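Local structure of protein DOA1 (Saccharomyces cerevisiae, 3ODT) at residues Asp20-Asp28 / Asn63-Leu74; Lys232-Val240 / Ile250-Lys259. The protein probably binds ubiquitin through its WD40 beta-propeller domain, a role linked to regulating the turnover of F-box proteins. All blocks are in the same frame, centred on the assembly; numbering follows the deposited sequence.

Contact 1: residues Asp20-Asp28 / Asn63-Leu74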
# COMPACT_ATOMS: atom_id res chain seq x y z
N ASP A 20 9.73 -0.44 -12.82
CA ASP A 20 9.62 -0.36 -11.38
C ASP A 20 8.43 -1.16 -10.88
O ASP A 20 7.35 -1.12 -11.48
CB ASP A 20 9.42 1.09 -10.90
CG ASP A 20 10.65 1.95 -11.09
OD1 ASP A 20 11.51 1.62 -11.91
OD2 ASP A 20 10.75 2.96 -10.39
N VAL A 21 8.63 -1.83 -9.73
CA VAL A 21 7.51 -2.44 -9.01
C VAL A 21 6.90 -1.37 -8.10
O VAL A 21 7.54 -0.85 -7.20
CB VAL A 21 7.97 -3.64 -8.18
CG1 VAL A 21 6.78 -4.24 -7.44
CG2 VAL A 21 8.63 -4.67 -9.08
N ARG A 22 5.66 -1.03 -8.35
CA ARG A 22 5.04 0.10 -7.69
C ARG A 22 4.17 -0.27 -6.49
O ARG A 22 3.91 0.57 -5.64
CB ARG A 22 4.18 0.85 -8.69
CG ARG A 22 4.95 1.52 -9.83
CD ARG A 22 5.83 2.66 -9.34
NE ARG A 22 5.05 3.58 -8.51
CZ ARG A 22 5.35 4.84 -8.25
NH1 ARG A 22 6.42 5.38 -8.81
NH2 ARG A 22 4.56 5.56 -7.45
N ASP A 23 3.73 -1.51 -6.44
CA ASP A 23 2.88 -1.97 -5.37
C ASP A 23 2.92 -3.49 -5.27
O ASP A 23 3.01 -4.19 -6.28
CB ASP A 23 1.45 -1.46 -5.55
CG ASP A 23 0.71 -1.26 -4.20
OD1 ASP A 23 1.34 -1.39 -3.12
OD2 ASP A 23 -0.49 -0.92 -4.23
N VAL A 24 2.92 -3.98 -4.02
CA VAL A 24 2.94 -5.40 -3.69
C VAL A 24 1.88 -5.72 -2.65
O VAL A 24 1.54 -4.87 -1.80
CB VAL A 24 4.34 -5.83 -3.18
CG1 VAL A 24 5.39 -5.54 -4.25
CG2 VAL A 24 4.71 -5.11 -1.90
N VAL A 25 1.38 -6.95 -2.67
CA VAL A 25 0.39 -7.38 -1.72
C VAL A 25 0.60 -8.85 -1.37
O VAL A 25 0.90 -9.67 -2.25
CB VAL A 25 -1.07 -7.10 -2.25
CG1 VAL A 25 -1.40 -7.91 -3.51
CG2 VAL A 25 -2.12 -7.34 -1.18
N ALA A 26 0.40 -9.19 -0.10
CA ALA A 26 0.33 -10.56 0.34
C ALA A 26 -1.03 -11.14 -0.02
O ALA A 26 -2.10 -10.53 0.21
CB ALA A 26 0.51 -10.62 1.84
N VAL A 27 -1.01 -12.33 -0.59
CA VAL A 27 -2.24 -13.05 -0.84
C VAL A 27 -2.39 -14.09 0.27
O VAL A 27 -3.42 -14.16 0.95
CB VAL A 27 -2.19 -13.70 -2.21
CG1 VAL A 27 -3.34 -14.69 -2.38
CG2 VAL A 27 -2.24 -12.61 -3.29
N ASP A 28 -1.37 -14.92 0.44
CA ASP A 28 -1.24 -15.76 1.63
C ASP A 28 0.24 -16.02 1.88
O ASP A 28 1.08 -15.44 1.18
CB ASP A 28 -2.09 -17.03 1.54
CG ASP A 28 -1.68 -17.96 0.41
OD1 ASP A 28 -0.49 -18.15 0.14
OD2 ASP A 28 -2.59 -18.55 -0.20
N ASN A 63 0.07 1.08 -10.81
CA ASN A 63 0.58 1.75 -9.62
C ASN A 63 0.04 1.27 -8.29
O ASN A 63 0.60 1.57 -7.24
CB ASN A 63 0.36 3.25 -9.76
CG ASN A 63 1.23 3.85 -10.85
OD1 ASN A 63 2.42 3.59 -10.90
ND2 ASN A 63 0.62 4.64 -11.74
N SER A 64 -1.04 0.50 -8.34
CA SER A 64 -1.69 0.04 -7.12
C SER A 64 -2.26 -1.38 -7.31
O SER A 64 -2.69 -1.77 -8.42
CB SER A 64 -2.77 1.04 -6.71
OG SER A 64 -3.71 1.21 -7.75
N VAL A 65 -2.31 -2.10 -6.20
CA VAL A 65 -2.86 -3.45 -6.16
C VAL A 65 -3.42 -3.70 -4.76
O VAL A 65 -2.93 -3.13 -3.77
CB VAL A 65 -1.77 -4.52 -6.50
CG1 VAL A 65 -0.73 -4.63 -5.38
CG2 VAL A 65 -2.36 -5.89 -6.84
N CYS A 66 -4.45 -4.54 -4.70
CA CYS A 66 -4.93 -5.10 -3.44
C CYS A 66 -5.57 -6.45 -3.74
O CYS A 66 -5.65 -6.87 -4.91
CB CYS A 66 -5.89 -4.16 -2.71
SG CYS A 66 -7.49 -3.94 -3.49
N TYR A 67 -6.02 -7.11 -2.69
CA TYR A 67 -6.51 -8.47 -2.82
C TYR A 67 -7.86 -8.59 -2.11
O TYR A 67 -7.98 -8.29 -0.92
CB TYR A 67 -5.52 -9.47 -2.24
CG TYR A 67 -6.00 -10.91 -2.27
CD1 TYR A 67 -6.34 -11.51 -3.48
CD2 TYR A 67 -6.10 -11.67 -1.11
CE1 TYR A 67 -6.78 -12.80 -3.53
CE2 TYR A 67 -6.53 -12.97 -1.16
CZ TYR A 67 -6.89 -13.53 -2.38
OH TYR A 67 -7.34 -14.83 -2.47
N ASP A 68 -8.88 -8.96 -2.89
CA ASP A 68 -10.21 -9.26 -2.39
C ASP A 68 -10.19 -10.75 -2.06
O ASP A 68 -10.20 -11.62 -2.94
CB ASP A 68 -11.29 -8.92 -3.43
CG ASP A 68 -12.70 -9.37 -3.02
OD1 ASP A 68 -12.86 -10.32 -2.19
OD2 ASP A 68 -13.68 -8.79 -3.56
N SER A 69 -10.13 -11.03 -0.76
CA SER A 69 -9.93 -12.37 -0.25
C SER A 69 -11.19 -13.25 -0.29
O SER A 69 -11.12 -14.47 -0.09
CB SER A 69 -9.41 -12.28 1.18
OG SER A 69 -10.22 -11.41 1.98
N GLU A 70 -12.36 -12.68 -0.52
CA GLU A 70 -13.54 -13.55 -0.66
C GLU A 70 -13.76 -13.96 -2.13
O GLU A 70 -13.93 -15.14 -2.44
CB GLU A 70 -14.80 -12.94 -0.02
CG GLU A 70 -14.74 -13.00 1.53
CD GLU A 70 -16.03 -12.63 2.24
OE1 GLU A 70 -17.04 -12.31 1.56
OE2 GLU A 70 -16.03 -12.66 3.51
N LYS A 71 -13.71 -12.98 -3.05
CA LYS A 71 -13.78 -13.27 -4.48
C LYS A 71 -12.47 -13.87 -5.03
O LYS A 71 -12.46 -14.44 -6.13
CB LYS A 71 -14.15 -12.00 -5.25
CG LYS A 71 -15.58 -11.51 -5.04
CD LYS A 71 -15.83 -10.34 -5.95
CE LYS A 71 -17.22 -9.74 -5.79
NZ LYS A 71 -18.16 -10.47 -6.67
N GLU A 72 -11.41 -13.74 -4.26
CA GLU A 72 -10.05 -14.18 -4.64
C GLU A 72 -9.66 -13.52 -5.94
O GLU A 72 -9.21 -14.17 -6.90
CB GLU A 72 -9.98 -15.72 -4.70
CG GLU A 72 -10.43 -16.32 -3.38
CD GLU A 72 -10.06 -17.78 -3.18
OE1 GLU A 72 -9.17 -18.30 -3.89
OE2 GLU A 72 -10.62 -18.40 -2.28
N LEU A 73 -9.77 -12.19 -5.94
CA LEU A 73 -9.37 -11.36 -7.05
C LEU A 73 -8.27 -10.43 -6.66
O LEU A 73 -8.32 -9.78 -5.61
CB LEU A 73 -10.51 -10.50 -7.55
CG LEU A 73 -11.68 -11.25 -8.18
CD1 LEU A 73 -12.80 -10.27 -8.46
CD2 LEU A 73 -11.25 -11.98 -9.43
N LEU A 74 -7.27 -10.37 -7.52
CA LEU A 74 -6.29 -9.30 -7.46
C LEU A 74 -6.87 -8.08 -8.16
O LEU A 74 -7.22 -8.14 -9.35
CB LEU A 74 -5.00 -9.72 -8.16
CG LEU A 74 -4.21 -10.80 -7.42
CD1 LEU A 74 -3.14 -11.32 -8.32
CD2 LEU A 74 -3.61 -10.29 -6.11
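Arg22 to Val27 run beside Asn63 to Tyr67 in nearly the same direction: the axes of the short strands 21-26 and 63-68 diverge by 8° and approach to 5.2 Å. The strands are outermost members of two different four-stranded sheets, and no backbone-to-backbone hydrogen bond links the two segments. The one hydrogen bond across the gap runs from the backbone N of Val65 to OD2 of Asp23, 2.9 Å long. Its angle at the hydrogen is 153°, and it reaches the oxygen on the anti side, out of the carboxylate plane. Asp23 turns OD2 to this amide because its CG lies roughly opposite the backbone N (chi1 -150°), while OD1 is held by Ser271. Further along, Val25 CG1 rests on Val65 CG1 at 3.8 Å. Val27 closes the far end: its CG1 lies over one face of the Tyr67 ring, 4.0 Å from the centroid, a CH-pi contact. Its CG2 meets Leu74 CD2 at 3.9 Å. At the other end, Arg22 and Asn63 lie side by side with their planar groups steeply inclined, CG of Arg22 being 3.4 Å from OD1 of Asn63, whose ND2 bonds Asn106. Strand 31-36 flanks the apolar row, with Val35 on Val65 and Ala33 on both Val25 and Leu74, while strand 107-113 packs on Ser64 and Cys66 through Leu110.

Contact 2: residues Lys232-Val240 / Ile250-Lys259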
# COMPACT_ATOMS: atom_id res chain seq x y z
N LYS A 232 3.05 0.13 6.65
CA LYS A 232 2.18 -0.98 7.00
C LYS A 232 2.42 -1.37 8.44
O LYS A 232 3.48 -1.13 8.98
CB LYS A 232 2.41 -2.21 6.11
CG LYS A 232 2.06 -2.02 4.64
CD LYS A 232 0.56 -1.95 4.41
CE LYS A 232 0.29 -1.30 3.06
NZ LYS A 232 0.70 -2.16 1.89
N LEU A 233 1.42 -1.97 9.05
CA LEU A 233 1.56 -2.57 10.38
C LEU A 233 1.80 -4.07 10.27
O LEU A 233 1.06 -4.79 9.60
CB LEU A 233 0.31 -2.31 11.24
CG LEU A 233 -0.03 -0.84 11.42
CD1 LEU A 233 -1.38 -0.64 12.11
CD2 LEU A 233 1.10 -0.15 12.20
N LEU A 234 2.85 -4.53 10.94
CA LEU A 234 3.13 -5.94 11.09
C LEU A 234 2.17 -6.61 12.06
O LEU A 234 1.50 -5.95 12.86
CB LEU A 234 4.57 -6.09 11.59
CG LEU A 234 5.61 -5.75 10.53
CD1 LEU A 234 6.96 -5.47 11.17
CD2 LEU A 234 5.72 -6.88 9.51
N PRO A 235 2.09 -7.93 11.99
CA PRO A 235 1.23 -8.67 12.92
C PRO A 235 1.45 -8.32 14.39
O PRO A 235 0.46 -8.34 15.14
CB PRO A 235 1.61 -10.14 12.66
CG PRO A 235 2.06 -10.15 11.21
CD PRO A 235 2.69 -8.79 10.95
N ASN A 236 2.67 -7.99 14.80
CA ASN A 236 2.95 -7.68 16.22
C ASN A 236 2.77 -6.19 16.53
O ASN A 236 3.13 -5.73 17.62
CB ASN A 236 4.38 -8.11 16.58
CG ASN A 236 5.45 -7.23 15.93
OD1 ASN A 236 5.14 -6.36 15.14
ND2 ASN A 236 6.70 -7.45 16.27
N GLY A 237 2.27 -5.43 15.56
CA GLY A 237 2.01 -4.02 15.73
C GLY A 237 3.12 -3.06 15.32
O GLY A 237 2.87 -1.84 15.24
N ASP A 238 4.31 -3.57 15.04
CA ASP A 238 5.43 -2.71 14.64
C ASP A 238 5.11 -2.09 13.28
O ASP A 238 4.28 -2.62 12.51
CB ASP A 238 6.73 -3.50 14.46
CG ASP A 238 7.37 -3.94 15.77
OD1 ASP A 238 6.93 -3.50 16.85
OD2 ASP A 238 8.35 -4.72 15.67
N ILE A 239 5.77 -0.99 12.97
CA ILE A 239 5.55 -0.30 11.72
C ILE A 239 6.66 -0.70 10.74
O ILE A 239 7.83 -0.74 11.11
CB ILE A 239 5.61 1.23 11.90
CG1 ILE A 239 4.59 1.70 12.94
CG2 ILE A 239 5.43 1.93 10.56
CD1 ILE A 239 4.81 3.14 13.39
N VAL A 240 6.28 -1.02 9.51
CA VAL A 240 7.25 -1.12 8.43
C VAL A 240 7.02 0.02 7.45
O VAL A 240 5.88 0.32 7.08
CB VAL A 240 7.18 -2.47 7.70
CG1 VAL A 240 5.86 -2.69 7.03
CG2 VAL A 240 8.29 -2.54 6.68
N ILE A 250 11.99 -0.72 10.11
CA ILE A 250 11.06 -1.35 11.03
C ILE A 250 11.13 -0.59 12.33
O ILE A 250 12.23 -0.35 12.83
CB ILE A 250 11.41 -2.84 11.25
CG1 ILE A 250 11.27 -3.62 9.93
CG2 ILE A 250 10.48 -3.48 12.28
CD1 ILE A 250 12.56 -3.99 9.31
N TRP A 251 9.97 -0.19 12.87
CA TRP A 251 9.90 0.66 14.07
C TRP A 251 9.00 0.05 15.16
O TRP A 251 7.99 -0.62 14.88
CB TRP A 251 9.29 2.02 13.74
CG TRP A 251 9.76 2.70 12.50
CD1 TRP A 251 9.40 2.40 11.23
CD2 TRP A 251 10.63 3.84 12.41
NE1 TRP A 251 9.99 3.28 10.34
CE2 TRP A 251 10.76 4.16 11.04
CE3 TRP A 251 11.33 4.60 13.35
CZ2 TRP A 251 11.55 5.23 10.59
CZ3 TRP A 251 12.12 5.66 12.90
CH2 TRP A 251 12.21 5.97 11.53
N SER A 252 9.33 0.33 16.41
CA SER A 252 8.40 0.11 17.48
C SER A 252 7.32 1.19 17.43
O SER A 252 7.60 2.37 17.59
CB SER A 252 9.10 0.19 18.83
OG SER A 252 8.14 0.30 19.85
N LYS A 253 6.08 0.78 17.21
CA LYS A 253 4.98 1.73 17.20
C LYS A 253 4.83 2.34 18.59
O LYS A 253 4.61 3.54 18.72
CB LYS A 253 3.69 1.03 16.77
CG LYS A 253 2.46 1.88 16.83
CD LYS A 253 1.77 1.69 18.13
CE LYS A 253 0.31 2.10 18.05
NZ LYS A 253 -0.25 2.15 19.41
N GLU A 254 4.98 1.50 19.61
CA GLU A 254 4.75 1.93 20.99
C GLU A 254 5.81 2.88 21.55
O GLU A 254 5.50 3.72 22.38
CB GLU A 254 4.66 0.70 21.90
CG GLU A 254 3.48 -0.21 21.55
CD GLU A 254 2.13 0.42 21.83
OE1 GLU A 254 2.06 1.42 22.57
OE2 GLU A 254 1.12 -0.10 21.30
N ASN A 255 7.06 2.77 21.14
CA ASN A 255 8.08 3.62 21.74
C ASN A 255 9.01 4.36 20.80
O ASN A 255 9.86 5.11 21.25
CB ASN A 255 8.88 2.82 22.79
CG ASN A 255 9.81 1.80 22.17
OD1 ASN A 255 10.50 2.07 21.20
ND2 ASN A 255 9.81 0.59 22.74
N GLY A 256 8.83 4.16 19.50
CA GLY A 256 9.55 4.92 18.49
C GLY A 256 10.89 4.34 18.10
O GLY A 256 11.54 4.85 17.21
N SER A 257 11.35 3.30 18.78
CA SER A 257 12.66 2.74 18.46
C SER A 257 12.72 2.38 16.97
O SER A 257 11.77 1.83 16.40
CB SER A 257 12.95 1.46 19.25
OG SER A 257 13.13 1.72 20.63
N LEU A 258 13.86 2.66 16.37
CA LEU A 258 14.13 2.24 15.00
C LEU A 258 14.85 0.92 15.09
O LEU A 258 16.03 0.85 15.39
CB LEU A 258 14.99 3.29 14.32
CG LEU A 258 15.47 3.01 12.92
CD1 LEU A 258 14.34 2.52 11.99
CD2 LEU A 258 16.14 4.26 12.36
N LYS A 259 14.11 -0.14 14.87
CA LYS A 259 14.60 -1.50 15.15
C LYS A 259 15.57 -2.01 14.08
O LYS A 259 16.50 -2.76 14.39
CB LYS A 259 13.42 -2.46 15.27
CG LYS A 259 12.45 -2.16 16.43
CD LYS A 259 11.38 -3.24 16.50
CE LYS A 259 10.50 -3.14 17.70
NZ LYS A 259 9.92 -4.48 17.97
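Asp238 and Lys259 both set CG anti to their carbonyl carbon (chi1 -74° and -63°), and the lysine then runs extended beyond CG, which carries its ammonium across to the carboxylate at about a right angle. NZ of Lys259 stands 2.8 Å from OD2 of Asp238, a salt bridge made on the syn side and 21° out of the carboxylate plane. Asn236 secures the same aspartate from within its own turn: OD1 of Asn236 accepts from the backbone N of Asp238 at 2.9 Å in an Asx turn, and its ND2 adds a weak bond to OD2. Without the carboxylate, as with an alanine here in place of Asp238, the Lys259 ammonium would probably lose its partner and the lysine chain could turn more freely. Next along the chain from Asp238, Ile239 forms an antiparallel hydrogen-bonded pair with Trp251, with N of Ile239 to O of Trp251 at 3.0 Å and N of Trp251 to O of Ile239 at 2.8 Å, the latter in the carbonyl plane. The two side chains share a sheet face, where CB of Ile239 touches CD1 of the indole at 4.0 Å; NE1 of Trp251 is bonded to Ser241. Leu258 CD1 lies over one face of the indole, toward its rim. On the Val240 and Ile250 face, CG2 of Ile250 meets CD1 of Leu234 at 4.2 Å. Beyond the paired strands, CB of Lys253 lies 3.4 Å from the carbonyl O of Gly237. Four antiparallel strands in sequential order, with a tryptophan ending the third, make up a blade of a WD40 beta-propeller, and Ile239 with Trp251 joins its second and third strands.

In the fold
Contact 1 lies between two blades of the propeller and contact 2 inside a third; they follow each other in series along the chain, with centres about 22 Å apart and nearest atoms about 5 Å apart without touching. Contact 1 packs strand 21-26 of one four-stranded sheet against strand 62-68 of the next. Contact 2 stays within a single sheet, made of strands 228-233, 239-243, 247-251 and 258-263. Strand 269-274 relates them: Ser271 bonds Asp23, and Asp273 takes both the Ala26 amide and the Lys232 ammonium. One contact thus illustrates cohesion between blades, the other cohesion within a blade, the two levels of packing that build the ring.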